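Local coordinates for protein ATP phosphoribosyltransferase regulatory subunit (Thermotoga maritima, PDB 1USY) that is probably required for the first step of histidine biosynthesis and may let histidine feedback-regulate the ATP phosphoribosyltransferase with which it is assembled, at residues Thr240-Asp243 / Arg248-Ala251; Val73-Phe78 / Gly265-Leu270; Phe6-Ser11 / Ser118-Gly123; Val109-Val114 / Gln213-Thr218; Glu181-Arg186 / Glu222-Leu227. All blocks are in the same frame, centred on the assembly; numbering follows the deposited sequence.

Interaction 1 of 5, residues Thr240-Asp243 / Arg248-Ala251; sequences TIYD and RLVA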
# COMPACT_ATOMS: atom_id res chain seq x y z
N THR B 240 -35.56 12.56 -5.19
CA THR B 240 -35.06 12.23 -3.87
C THR B 240 -36.24 11.84 -2.96
O THR B 240 -37.38 12.26 -3.21
CB THR B 240 -34.28 13.43 -3.31
OG1 THR B 240 -35.07 14.62 -3.44
CG2 THR B 240 -33.05 13.72 -4.19
N ILE B 241 -36.00 11.00 -1.95
CA ILE B 241 -37.10 10.61 -1.04
C ILE B 241 -36.69 10.83 0.41
O ILE B 241 -35.57 10.43 0.81
CB ILE B 241 -37.55 9.14 -1.25
CG1 ILE B 241 -37.94 8.87 -2.68
CG2 ILE B 241 -38.79 8.84 -0.45
CD1 ILE B 241 -38.59 7.49 -2.85
N TYR B 242 -37.56 11.51 1.16
CA TYR B 242 -37.30 11.79 2.57
C TYR B 242 -38.33 11.11 3.49
O TYR B 242 -39.55 11.01 3.17
CB TYR B 242 -37.22 13.30 2.86
CG TYR B 242 -36.35 14.10 1.92
CD1 TYR B 242 -36.81 14.45 0.64
CD2 TYR B 242 -35.07 14.52 2.29
CE1 TYR B 242 -36.04 15.18 -0.21
CE2 TYR B 242 -34.26 15.27 1.37
CZ TYR B 242 -34.76 15.58 0.13
OH TYR B 242 -34.03 16.31 -0.82
N ASP B 243 -37.85 10.61 4.62
CA ASP B 243 -38.76 10.11 5.63
C ASP B 243 -38.90 11.20 6.70
O ASP B 243 -37.92 11.57 7.28
CB ASP B 243 -38.26 8.80 6.22
CG ASP B 243 -39.09 8.34 7.40
OD1 ASP B 243 -40.35 8.42 7.34
OD2 ASP B 243 -38.56 7.86 8.44
N ARG B 248 -34.68 11.72 7.60
CA ARG B 248 -33.55 11.44 6.71
C ARG B 248 -33.94 11.26 5.24
O ARG B 248 -35.10 10.94 4.95
CB ARG B 248 -32.69 10.25 7.15
CG ARG B 248 -33.07 9.52 8.41
CD ARG B 248 -32.28 8.22 8.61
NE ARG B 248 -30.82 8.42 8.59
CZ ARG B 248 -29.96 7.82 9.41
NH1 ARG B 248 -30.37 6.95 10.33
NH2 ARG B 248 -28.66 8.08 9.31
N LEU B 249 -32.96 11.49 4.35
CA LEU B 249 -33.02 11.20 2.93
C LEU B 249 -32.91 9.70 2.81
O LEU B 249 -31.98 9.11 3.33
CB LEU B 249 -31.82 11.81 2.23
CG LEU B 249 -31.80 12.19 0.74
CD1 LEU B 249 -30.41 12.71 0.34
CD2 LEU B 249 -32.15 11.06 -0.17
N VAL B 250 -33.81 9.10 2.07
CA VAL B 250 -34.03 7.66 2.17
C VAL B 250 -33.87 6.95 0.80
O VAL B 250 -33.66 5.76 0.75
CB VAL B 250 -35.41 7.47 2.84
CG1 VAL B 250 -36.25 6.42 2.18
CG2 VAL B 250 -35.21 7.25 4.32
N ALA B 251 -33.90 7.72 -0.28
CA ALA B 251 -33.86 7.16 -1.62
C ALA B 251 -33.49 8.28 -2.58
O ALA B 251 -33.69 9.44 -2.26
CB ALA B 251 -35.23 6.58 -1.95

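Interaction 2 of 5, residues Val73-Phe78 / Gly265-Leu270; sequences VWYADF and GGSIFL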
# COMPACT_ATOMS: atom_id res chain seq x y z
N VAL B 73 -31.61 -4.55 -14.15
CA VAL B 73 -31.18 -5.22 -12.92
C VAL B 73 -31.66 -4.58 -11.64
O VAL B 73 -31.95 -3.39 -11.61
CB VAL B 73 -29.64 -5.35 -12.82
CG1 VAL B 73 -29.10 -6.23 -13.94
CG2 VAL B 73 -28.96 -3.96 -12.76
N TRP B 74 -31.73 -5.39 -10.58
CA TRP B 74 -31.85 -4.89 -9.21
C TRP B 74 -30.65 -5.38 -8.44
O TRP B 74 -30.10 -6.44 -8.75
CB TRP B 74 -33.15 -5.35 -8.54
CG TRP B 74 -33.19 -6.78 -8.22
CD1 TRP B 74 -33.65 -7.79 -9.02
CD2 TRP B 74 -32.76 -7.40 -7.02
NE1 TRP B 74 -33.53 -9.00 -8.39
CE2 TRP B 74 -32.99 -8.80 -7.16
CE3 TRP B 74 -32.21 -6.93 -5.83
CZ2 TRP B 74 -32.66 -9.72 -6.15
CZ3 TRP B 74 -31.87 -7.85 -4.84
CH2 TRP B 74 -32.09 -9.23 -5.00
N TYR B 75 -30.25 -4.60 -7.44
CA TYR B 75 -29.15 -4.98 -6.57
C TYR B 75 -29.50 -4.76 -5.10
O TYR B 75 -30.56 -4.15 -4.79
CB TYR B 75 -27.87 -4.25 -6.96
CG TYR B 75 -28.03 -2.75 -6.99
CD1 TYR B 75 -27.93 -2.00 -5.82
CD2 TYR B 75 -28.30 -2.08 -8.18
CE1 TYR B 75 -28.09 -0.63 -5.83
CE2 TYR B 75 -28.46 -0.69 -8.20
CZ TYR B 75 -28.35 0.02 -7.01
OH TYR B 75 -28.49 1.38 -6.99
N ALA B 76 -28.61 -5.25 -4.22
CA ALA B 76 -28.70 -5.19 -2.77
C ALA B 76 -27.33 -5.49 -2.15
O ALA B 76 -26.97 -6.67 -1.88
CB ALA B 76 -29.77 -6.22 -2.21
N ASP B 77 -26.57 -4.43 -1.92
CA ASP B 77 -25.25 -4.54 -1.34
C ASP B 77 -24.74 -3.22 -0.75
O ASP B 77 -25.40 -2.16 -0.79
CB ASP B 77 -24.27 -5.05 -2.40
CG ASP B 77 -23.24 -6.04 -1.84
OD1 ASP B 77 -22.81 -6.90 -2.63
OD2 ASP B 77 -22.78 -6.06 -0.67
N PHE B 78 -23.54 -3.29 -0.19
CA PHE B 78 -22.91 -2.13 0.34
C PHE B 78 -22.36 -1.28 -0.77
O PHE B 78 -21.89 -1.82 -1.77
CB PHE B 78 -21.82 -2.57 1.30
CG PHE B 78 -22.36 -3.12 2.58
CD1 PHE B 78 -22.30 -4.47 2.86
CD2 PHE B 78 -22.98 -2.28 3.50
CE1 PHE B 78 -22.83 -4.96 4.07
CE2 PHE B 78 -23.49 -2.77 4.71
CZ PHE B 78 -23.43 -4.09 4.99
N GLY B 265 -32.18 4.91 -12.99
CA GLY B 265 -31.84 4.11 -11.85
C GLY B 265 -32.31 4.79 -10.62
O GLY B 265 -32.66 5.96 -10.65
N GLY B 266 -32.31 4.04 -9.53
CA GLY B 266 -32.81 4.50 -8.26
C GLY B 266 -32.19 3.61 -7.23
O GLY B 266 -31.90 2.46 -7.51
N SER B 267 -32.04 4.16 -6.03
CA SER B 267 -31.37 3.56 -4.91
C SER B 267 -32.21 3.81 -3.69
O SER B 267 -32.79 4.90 -3.54
CB SER B 267 -30.03 4.28 -4.69
OG SER B 267 -28.94 3.51 -5.13
N ILE B 268 -32.23 2.85 -2.78
CA ILE B 268 -32.70 3.11 -1.46
C ILE B 268 -31.60 2.87 -0.43
O ILE B 268 -30.84 1.89 -0.54
CB ILE B 268 -33.86 2.22 -1.13
CG1 ILE B 268 -35.09 2.62 -1.92
CG2 ILE B 268 -34.15 2.27 0.39
CD1 ILE B 268 -36.05 1.52 -2.02
N PHE B 269 -31.57 3.74 0.58
CA PHE B 269 -30.67 3.60 1.73
C PHE B 269 -31.32 2.99 3.00
O PHE B 269 -32.13 3.64 3.66
CB PHE B 269 -30.04 4.95 2.03
CG PHE B 269 -29.71 5.77 0.79
CD1 PHE B 269 -28.69 5.38 -0.08
CD2 PHE B 269 -30.43 6.95 0.50
CE1 PHE B 269 -28.36 6.14 -1.24
CE2 PHE B 269 -30.13 7.73 -0.64
CZ PHE B 269 -29.08 7.31 -1.54
N LEU B 270 -31.01 1.74 3.32
CA LEU B 270 -31.36 1.25 4.65
C LEU B 270 -30.16 1.60 5.50
O LEU B 270 -30.28 1.95 6.66
CB LEU B 270 -31.55 -0.26 4.67
CG LEU B 270 -32.36 -1.08 3.68
CD1 LEU B 270 -32.23 -2.49 4.19
CD2 LEU B 270 -33.87 -0.68 3.60

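Interaction 3 of 5, residues Phe6-Ser11 / Ser118-Gly123; sequences FEKVFS and SEFFEG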
# COMPACT_ATOMS: atom_id res chain seq x y z
N PHE B 6 -33.91 -8.32 6.47
CA PHE B 6 -33.78 -8.95 5.17
C PHE B 6 -35.15 -9.22 4.55
O PHE B 6 -35.24 -9.37 3.32
CB PHE B 6 -32.99 -10.24 5.33
CG PHE B 6 -32.66 -10.92 4.05
CD1 PHE B 6 -33.51 -11.92 3.54
CD2 PHE B 6 -31.47 -10.62 3.39
CE1 PHE B 6 -33.19 -12.59 2.37
CE2 PHE B 6 -31.14 -11.29 2.20
CZ PHE B 6 -32.01 -12.28 1.68
N GLU B 7 -36.21 -9.28 5.37
CA GLU B 7 -37.58 -9.21 4.88
C GLU B 7 -37.71 -8.06 3.87
O GLU B 7 -38.46 -8.17 2.90
CB GLU B 7 -38.55 -8.95 6.04
CG GLU B 7 -39.62 -10.02 6.26
N LYS B 8 -36.99 -6.96 4.11
CA LYS B 8 -37.09 -5.77 3.26
C LYS B 8 -36.40 -6.04 1.93
O LYS B 8 -36.91 -5.70 0.85
CB LYS B 8 -36.55 -4.52 3.97
CG LYS B 8 -37.59 -3.87 4.91
CD LYS B 8 -37.03 -2.78 5.85
CE LYS B 8 -38.13 -2.30 6.83
NZ LYS B 8 -37.68 -1.66 8.11
N VAL B 9 -35.27 -6.74 2.02
CA VAL B 9 -34.57 -7.22 0.83
C VAL B 9 -35.40 -8.21 -0.00
O VAL B 9 -35.46 -8.06 -1.21
CB VAL B 9 -33.20 -7.80 1.18
CG1 VAL B 9 -32.42 -7.96 -0.04
CG2 VAL B 9 -32.48 -6.84 2.10
N PHE B 10 -36.06 -9.17 0.64
CA PHE B 10 -36.91 -10.12 -0.09
C PHE B 10 -38.08 -9.41 -0.76
O PHE B 10 -38.42 -9.70 -1.92
CB PHE B 10 -37.47 -11.19 0.85
CG PHE B 10 -38.57 -12.06 0.22
CD1 PHE B 10 -38.25 -13.06 -0.71
CD2 PHE B 10 -39.91 -11.87 0.54
CE1 PHE B 10 -39.24 -13.86 -1.29
CE2 PHE B 10 -40.91 -12.65 -0.03
CZ PHE B 10 -40.56 -13.65 -0.95
N SER B 11 -38.70 -8.50 -0.01
CA SER B 11 -39.83 -7.73 -0.49
C SER B 11 -39.48 -6.95 -1.76
O SER B 11 -40.22 -7.01 -2.74
CB SER B 11 -40.31 -6.80 0.62
OG SER B 11 -41.38 -5.96 0.18
N SER B 118 -42.14 3.77 0.95
CA SER B 118 -43.31 3.98 1.78
C SER B 118 -43.66 2.74 2.61
O SER B 118 -44.45 2.83 3.55
CB SER B 118 -44.48 4.45 0.93
OG SER B 118 -44.81 3.47 -0.01
N GLU B 119 -43.07 1.60 2.30
CA GLU B 119 -43.31 0.40 3.11
C GLU B 119 -42.11 0.03 4.01
O GLU B 119 -42.26 -0.64 5.02
CB GLU B 119 -43.82 -0.77 2.24
CG GLU B 119 -42.75 -1.77 1.80
CD GLU B 119 -43.29 -3.13 1.32
OE1 GLU B 119 -44.15 -3.12 0.39
OE2 GLU B 119 -42.86 -4.19 1.86
N PHE B 120 -40.92 0.51 3.66
CA PHE B 120 -39.74 0.26 4.50
C PHE B 120 -39.55 1.25 5.64
O PHE B 120 -38.91 0.95 6.63
CB PHE B 120 -38.47 0.19 3.65
CG PHE B 120 -38.48 -0.92 2.62
CD1 PHE B 120 -37.51 -0.94 1.62
CD2 PHE B 120 -39.47 -1.92 2.63
CE1 PHE B 120 -37.53 -1.96 0.64
CE2 PHE B 120 -39.49 -2.93 1.68
CZ PHE B 120 -38.52 -2.95 0.66
N PHE B 121 -40.12 2.43 5.49
CA PHE B 121 -39.94 3.46 6.49
C PHE B 121 -41.28 3.83 7.06
O PHE B 121 -42.30 3.72 6.37
CB PHE B 121 -39.24 4.67 5.89
CG PHE B 121 -37.89 4.34 5.36
CD1 PHE B 121 -37.74 3.94 4.03
CD2 PHE B 121 -36.76 4.38 6.20
CE1 PHE B 121 -36.47 3.60 3.52
CE2 PHE B 121 -35.46 4.01 5.70
CZ PHE B 121 -35.33 3.64 4.34
N GLU B 122 -41.29 4.27 8.32
CA GLU B 122 -42.53 4.46 9.01
C GLU B 122 -43.17 5.65 8.42
O GLU B 122 -44.36 5.66 8.10
CB GLU B 122 -42.31 4.69 10.51
CG GLU B 122 -42.88 3.57 11.39
CD GLU B 122 -41.89 2.42 11.59
OE1 GLU B 122 -41.89 1.47 10.75
OE2 GLU B 122 -41.10 2.47 12.58
N GLY B 123 -42.34 6.66 8.25
CA GLY B 123 -42.80 8.03 8.33
C GLY B 123 -43.60 8.33 7.13
O GLY B 123 -43.47 7.61 6.16

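Interaction 4 of 5, residues Val109-Val114 / Gln213-Thr218; sequences VLEIIV and QEKFPT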
# COMPACT_ATOMS: atom_id res chain seq x y z
N VAL B 109 -39.31 2.30 -12.58
CA VAL B 109 -38.29 2.43 -11.52
C VAL B 109 -38.88 3.19 -10.34
O VAL B 109 -38.92 2.67 -9.23
CB VAL B 109 -37.00 3.10 -12.01
CG1 VAL B 109 -36.03 3.34 -10.80
CG2 VAL B 109 -36.34 2.27 -13.13
N LEU B 110 -39.38 4.39 -10.59
CA LEU B 110 -39.93 5.21 -9.52
C LEU B 110 -40.93 4.43 -8.72
O LEU B 110 -40.98 4.52 -7.50
CB LEU B 110 -40.66 6.42 -10.09
CG LEU B 110 -39.96 7.77 -10.09
CD1 LEU B 110 -40.99 8.75 -10.47
CD2 LEU B 110 -39.35 8.09 -8.76
N GLU B 111 -41.73 3.64 -9.41
CA GLU B 111 -42.87 3.05 -8.77
C GLU B 111 -42.39 2.04 -7.74
O GLU B 111 -42.87 2.05 -6.61
CB GLU B 111 -43.89 2.54 -9.79
CG GLU B 111 -44.15 1.04 -9.82
CD GLU B 111 -44.87 0.57 -8.58
OE1 GLU B 111 -45.89 1.20 -8.22
OE2 GLU B 111 -44.39 -0.42 -7.95
N ILE B 112 -41.40 1.24 -8.11
CA ILE B 112 -40.78 0.30 -7.16
C ILE B 112 -40.03 0.99 -5.99
O ILE B 112 -40.24 0.61 -4.84
CB ILE B 112 -39.85 -0.67 -7.91
CG1 ILE B 112 -40.62 -1.45 -8.95
CG2 ILE B 112 -39.15 -1.63 -6.97
CD1 ILE B 112 -39.72 -2.14 -9.94
N ILE B 113 -39.19 1.98 -6.27
CA ILE B 113 -38.43 2.66 -5.22
C ILE B 113 -39.41 3.34 -4.25
O ILE B 113 -39.31 3.16 -3.04
CB ILE B 113 -37.40 3.70 -5.79
CG1 ILE B 113 -36.21 3.07 -6.53
CG2 ILE B 113 -36.81 4.55 -4.66
CD1 ILE B 113 -35.99 1.65 -6.33
N VAL B 114 -40.36 4.11 -4.78
CA VAL B 114 -41.33 4.81 -3.93
C VAL B 114 -42.14 3.80 -3.12
O VAL B 114 -42.25 3.94 -1.88
CB VAL B 114 -42.31 5.73 -4.75
CG1 VAL B 114 -43.52 6.18 -3.92
CG2 VAL B 114 -41.57 6.93 -5.33
N GLN B 213 -48.84 10.64 -7.74
CA GLN B 213 -50.01 11.11 -6.97
C GLN B 213 -51.18 10.12 -7.02
O GLN B 213 -51.80 9.81 -5.99
CB GLN B 213 -50.50 12.45 -7.50
CG GLN B 213 -50.20 13.61 -6.55
CD GLN B 213 -50.51 14.98 -7.14
OE1 GLN B 213 -50.95 15.06 -8.29
NE2 GLN B 213 -50.29 16.07 -6.43
N GLU B 214 -51.48 9.62 -8.20
CA GLU B 214 -52.60 8.68 -8.33
C GLU B 214 -52.37 7.35 -7.60
O GLU B 214 -53.25 6.87 -6.87
CB GLU B 214 -52.89 8.27 -9.76
N LYS B 215 -51.20 6.79 -7.81
CA LYS B 215 -50.82 5.49 -7.24
C LYS B 215 -50.40 5.60 -5.77
O LYS B 215 -50.57 4.63 -4.99
CB LYS B 215 -49.65 4.91 -8.03
CG LYS B 215 -49.37 3.45 -7.68
CD LYS B 215 -49.66 2.50 -8.84
CE LYS B 215 -49.59 1.04 -8.39
NZ LYS B 215 -49.19 0.91 -6.98
N PHE B 216 -49.87 6.68 -5.25
CA PHE B 216 -49.48 6.80 -3.84
C PHE B 216 -50.16 7.96 -3.12
O PHE B 216 -49.58 9.02 -2.97
CB PHE B 216 -47.96 6.91 -3.72
CG PHE B 216 -47.25 5.80 -4.39
CD1 PHE B 216 -46.69 5.97 -5.63
CD2 PHE B 216 -47.16 4.56 -3.77
CE1 PHE B 216 -46.01 4.93 -6.25
CE2 PHE B 216 -46.49 3.51 -4.38
CZ PHE B 216 -45.92 3.70 -5.63
N PRO B 217 -51.41 7.77 -2.68
CA PRO B 217 -52.17 8.87 -2.06
C PRO B 217 -51.74 9.25 -0.63
O PRO B 217 -52.26 10.24 -0.10
CB PRO B 217 -53.62 8.36 -2.08
CG PRO B 217 -53.51 6.83 -2.17
CD PRO B 217 -52.19 6.51 -2.79
N THR B 218 -50.83 8.48 -0.02
CA THR B 218 -50.31 8.79 1.31
C THR B 218 -48.86 9.30 1.28
O THR B 218 -48.24 9.49 2.34
CB THR B 218 -50.37 7.55 2.26
OG1 THR B 218 -49.39 6.58 1.86
CG2 THR B 218 -51.75 6.84 2.22

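Interaction 5 of 5, residues Glu181-Arg186 / Glu222-Leu227; sequences EDSIYR and EIDLTL. With HIS (histidine), chain M.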
# COMPACT_ATOMS: atom_id res chain seq x y z
N GLU B 181 -37.81 30.38 -4.92
CA GLU B 181 -39.05 30.65 -4.19
C GLU B 181 -40.17 29.57 -4.41
O GLU B 181 -40.90 29.21 -3.49
CB GLU B 181 -39.56 32.06 -4.56
CG GLU B 181 -38.79 33.19 -3.91
CD GLU B 181 -39.43 34.54 -4.16
OE1 GLU B 181 -39.22 35.11 -5.25
OE2 GLU B 181 -40.16 35.03 -3.27
N ASP B 182 -40.28 29.04 -5.61
CA ASP B 182 -41.22 27.97 -5.88
C ASP B 182 -40.89 26.75 -5.07
O ASP B 182 -41.79 26.11 -4.50
CB ASP B 182 -41.24 27.60 -7.36
CG ASP B 182 -42.13 28.53 -8.16
OD1 ASP B 182 -42.11 28.43 -9.42
OD2 ASP B 182 -42.86 29.40 -7.60
N SER B 183 -39.59 26.47 -5.01
CA SER B 183 -39.06 25.27 -4.38
C SER B 183 -39.29 25.36 -2.86
O SER B 183 -39.19 24.34 -2.16
CB SER B 183 -37.57 25.12 -4.73
OG SER B 183 -36.75 25.77 -3.75
N ILE B 184 -39.57 26.57 -2.37
CA ILE B 184 -39.96 26.73 -0.98
C ILE B 184 -41.47 26.72 -0.76
O ILE B 184 -41.97 26.00 0.12
CB ILE B 184 -39.34 28.00 -0.29
CG1 ILE B 184 -37.82 27.88 -0.16
CG2 ILE B 184 -39.87 28.12 1.16
CD1 ILE B 184 -37.10 29.09 -0.63
N TYR B 185 -42.19 27.53 -1.54
CA TYR B 185 -43.61 27.84 -1.28
C TYR B 185 -44.64 27.18 -2.18
O TYR B 185 -45.79 27.09 -1.76
CB TYR B 185 -43.84 29.33 -1.39
CG TYR B 185 -43.17 30.12 -0.31
CD1 TYR B 185 -42.07 30.96 -0.61
CD2 TYR B 185 -43.61 30.02 1.02
CE1 TYR B 185 -41.43 31.71 0.40
CE2 TYR B 185 -42.99 30.76 2.04
CZ TYR B 185 -41.92 31.62 1.72
OH TYR B 185 -41.29 32.35 2.70
N ARG B 186 -44.25 26.77 -3.39
CA ARG B 186 -45.21 26.15 -4.32
C ARG B 186 -44.71 24.87 -4.97
O ARG B 186 -44.63 24.77 -6.20
CB ARG B 186 -45.73 27.13 -5.40
CG ARG B 186 -45.31 28.58 -5.35
CD ARG B 186 -46.42 29.56 -5.75
NE ARG B 186 -47.02 30.07 -4.53
CZ ARG B 186 -48.31 30.38 -4.30
NH1 ARG B 186 -49.30 30.29 -5.23
NH2 ARG B 186 -48.60 30.81 -3.09
N GLU B 222 -43.67 16.30 -4.22
CA GLU B 222 -43.37 17.71 -4.40
C GLU B 222 -42.33 18.00 -5.47
O GLU B 222 -41.57 17.14 -5.89
CB GLU B 222 -43.04 18.43 -3.07
CG GLU B 222 -42.91 17.53 -1.88
CD GLU B 222 -43.12 18.22 -0.55
OE1 GLU B 222 -44.18 18.01 0.05
OE2 GLU B 222 -42.19 18.90 -0.07
N ILE B 223 -42.33 19.22 -5.93
CA ILE B 223 -41.54 19.59 -7.06
C ILE B 223 -40.49 20.57 -6.61
O ILE B 223 -40.82 21.55 -5.95
CB ILE B 223 -42.46 20.23 -8.10
CG1 ILE B 223 -43.53 19.22 -8.61
CG2 ILE B 223 -41.63 20.90 -9.18
CD1 ILE B 223 -43.10 18.32 -9.79
N ASP B 224 -39.24 20.31 -6.93
CA ASP B 224 -38.12 21.18 -6.52
C ASP B 224 -37.01 21.15 -7.57
O ASP B 224 -36.37 20.15 -7.78
CB ASP B 224 -37.55 20.75 -5.17
CG ASP B 224 -36.42 21.66 -4.68
OD1 ASP B 224 -35.60 22.18 -5.52
OD2 ASP B 224 -36.28 21.90 -3.46
N LEU B 225 -36.82 22.28 -8.22
CA LEU B 225 -35.92 22.42 -9.36
C LEU B 225 -34.55 23.02 -8.98
O LEU B 225 -33.78 23.46 -9.86
CB LEU B 225 -36.59 23.30 -10.39
CG LEU B 225 -37.72 22.75 -11.27
CD1 LEU B 225 -38.23 21.35 -10.91
CD2 LEU B 225 -38.87 23.74 -11.24
N THR B 226 -34.32 23.13 -7.65
CA THR B 226 -32.96 23.51 -7.32
C THR B 226 -32.07 22.25 -7.48
O THR B 226 -32.38 21.35 -8.25
CB THR B 226 -32.95 24.08 -5.88
OG1 THR B 226 -33.45 23.14 -4.96
CG2 THR B 226 -33.82 25.34 -5.75
N LEU B 227 -31.00 22.22 -6.76
CA LEU B 227 -29.98 21.13 -6.78
C LEU B 227 -29.50 20.92 -8.24
O LEU B 227 -29.83 19.93 -8.92
CB LEU B 227 -30.46 19.79 -6.05
CG LEU B 227 -31.55 18.80 -6.59
CD1 LEU B 227 -32.25 18.10 -5.40
CD2 LEU B 227 -32.69 19.38 -7.43
CA HIS M . -34.94 29.46 1.67
C HIS M . -34.20 30.42 0.73
CB HIS M . -35.18 30.10 3.06
CG HIS M . -36.16 31.24 3.07
ND1 HIS M . -36.41 32.02 1.96
CD2 HIS M . -36.94 31.74 4.05
CE1 HIS M . -37.31 32.94 2.26
NE2 HIS M . -37.65 32.79 3.52

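Interaction 1 of 5, residues Thr240-Asp243 / Arg248-Ala251
A beta hairpin brings Ile241 opposite two residues at once, Val250 and Ala251, a good example of how a classic bulge is built. The carbonyl O of Ile241 takes a bond from Val250 N and a weak one from Ala251 N, while Ile241 N donates to Ala251 O at 2.8 Å. Beyond the bulge the antiparallel pairing recovers: Tyr242 and Leu249 form a non-hydrogen-bonded pair, and Asp243 N reaches Arg248 O at 2.8 Å. This hairpin, strands 237-243 and 248-257, belongs to the large sheet at the centre of the class II synthetase fold. On one face the CB atoms of Ile241 and Ala251 lie 3.5 Å apart, and Ile241 CD1 also touches the Ala251 methyl; helix 103-120 packs over both residues. On the other face the Tyr242 ring, set beside its own backbone N (chi1 -48°), brings CE2 to 4.0 Å from Leu249 CG, and its hydroxyl is hydrogen-bonded to Glu128. Asp243 turns its carboxylate to the backbone N atoms of Ser245 and Ser246 in the connecting turn.

Interaction 2 of 5, residues Val73-Phe78 / Gly265-Leu270
Gly266 is where strand 262-269 first meets Tyr75: its carbonyl O lies 3.6 Å from Tyr75 OH, obliquely placed against the ring. The next residue carries the contact. Ser267 OG accepts a hydrogen bond from Tyr75 OH at 2.9 Å, sitting at the edge of the phenol ring and near its plane. Because the two strands are not neighbours, with 9.0 Å between Tyr75 CA and Ser267 CA, the phenol must bridge the gap by its length; CG lies between the backbone N and the carbonyl carbon (chi1 55°), and the hydroxyl comes nearest. Ser267 OG is also hydrogen-bonded to Gln92 OE1, so tyrosine, serine and glutamine form a short chain of hydrogen bonds, and two bonds grip the serine oxygen. Further on, Ile268 packs on Ile113 and Ser116 of helix 103-120. The intervening strand is 86-98, which with 71-83 makes a hairpin consistent with motif 2 of class II synthetases; the Tyr75 ring stacks on Phe54, at the start of helix 54-63, while Ala76 packs against Val9 of helix 6-16.

Interaction 3 of 5, residues Phe6-Ser11 / Ser118-Gly123
Helix 6-16 passes the C-terminal end of helix 103-120, the backbones coming closest at Lys8 and Phe120, whose CA atoms are 6.7 Å apart, just before Phe121 leaves helical geometry. Phe120 points into the gap and is met on two sides. Over one face lies the aliphatic stem of Lys8, its CG 3.9 Å from the ring centroid and 26° off the ring normal, a CH-pi contact displaced toward the rim. With Lys8 CG beside its backbone N (chi1 -83°) and the chain extended beyond, CE and NZ run back along Phe120 to its carbonyl, where NZ makes a weak bond to Phe120 O at 3.2 Å. Helix 6-16 probably corresponds to the motif 1 helix of class II synthetases, and as in such dimers it meets its counterpart: Phe10 stacks on Phe10 of the second subunit. Phe120 in turn rests on Leu93 of strand 86-98. At the ring edge, in its plane, stands Ser11 OG, 3.9 Å from Phe120 CE2. This hydroxyl donates to Glu119 OE2 at 2.9 Å, arriving from above the carboxylate plane, while Glu119 OE1 is held by a salt bridge to Lys15, one helical turn after Ser11.

Interaction 4 of 5, residues Val109-Val114 / Gln213-Thr218
Val114 places its CG1 methyl over the centre of the Phe216 ring, 3.5 Å from the centroid and only 10° off the normal, a CH-pi contact. That methyl stands anti to the backbone N of Val114 (chi1 166°), which sends it out from helix 103-120 toward the end of helix 199-215. The opposite face of the ring is met by Lys215 CG, so the phenyl is sandwiched between a methyl of one helix and the stem of the preceding lysine. The far end of Phe216 tucks against Glu111, with CZ 3.6 Å from Glu111 OE1 and equally near Glu111 O; the carboxylate and ring planes differ by 26°. Lys215 curls beside the phenyl and places NZ 3.5 Å from Glu111 OE1, a salt bridge at the longer end of the range. Phe216 is the first residue after helix 199-215, and Leu212 and Phe211 of that helix continue the packing on Leu110, Val114 and Glu111. The other oxygen, Glu111 OE2, lies close to Glu115 OE1. The two carboxylates would repel if both were charged, and Lys215 would probably offset part of that.

Interaction 5 of 5, residues Glu181-Arg186 / Glu222-Leu227
Van der Waals contact is all that Ser183 makes directly with the chain beyond strand 220-223. Its CB sits against the Asp224 carboxylate, 3.6 Å from OD1 and nearly as close to OD2, and its OG is 3.6 Å from the Thr226 methyl CG2. The backbones are close here, with Ser183 CA and Asp224 CA 4.7 Å apart, which suits a small side chain. Hydrogen bonds serve mainly to shape each segment. Ser183 OG is bonded to the helix carbonyl of Ile180, and Asp224 OD1 accepts from Thr226 N at 2.7 Å, nearly along its C-O axis, closing an Asx turn as the chain leaves the strand. Asp224 CG is anti to its backbone N (chi1 -178°), which swings the carboxylate toward the helix. Within this chain strand 220-223 lies at the edge of the large sheet, paired with 125-131, and helix 174-185 lies beside its end. Ionic contacts gather on Asp224 OD2, which is salt-bridged to Lys157 and Arg187; Arg187 also holds Glu222 and bonds to Ser183 O. Lys157 is itself a histidine-pocket residue, so the cluster adjoins the histidine pocket. Ligand contacts come from the next helix residues: Ile184 CD1 reaches the CA of the bound histidine at 3.2 Å, and Tyr185 OH lies 3.8 Å from its NE2. Ile184 CG2 sits over the centre of the Tyr185 ring.

Overall arrangement
Interactions 1, 2 and 5 all touch the large mixed sheet, but differently: 1 pairs neighbouring strands by backbone bonds, 2 spans an intervening strand with one side chain, and 5 sets a helix end against the loop that follows the sheet's edge strand. Interactions 1 and 2 join directly, since Val250 O faces Phe269 N at 2.9 Å. Interactions 3 and 4 both use helix 103-120, its end and its middle, and each places an aliphatic group over a phenylalanine with an ionic or polar link beside it; 4 is buried, as are 1, 2 and 5, which leaves 3, near the dimer partner, the least buried. Ile113 packs this helix against interactions 1 and 2. Interaction 5 alone meets histidine.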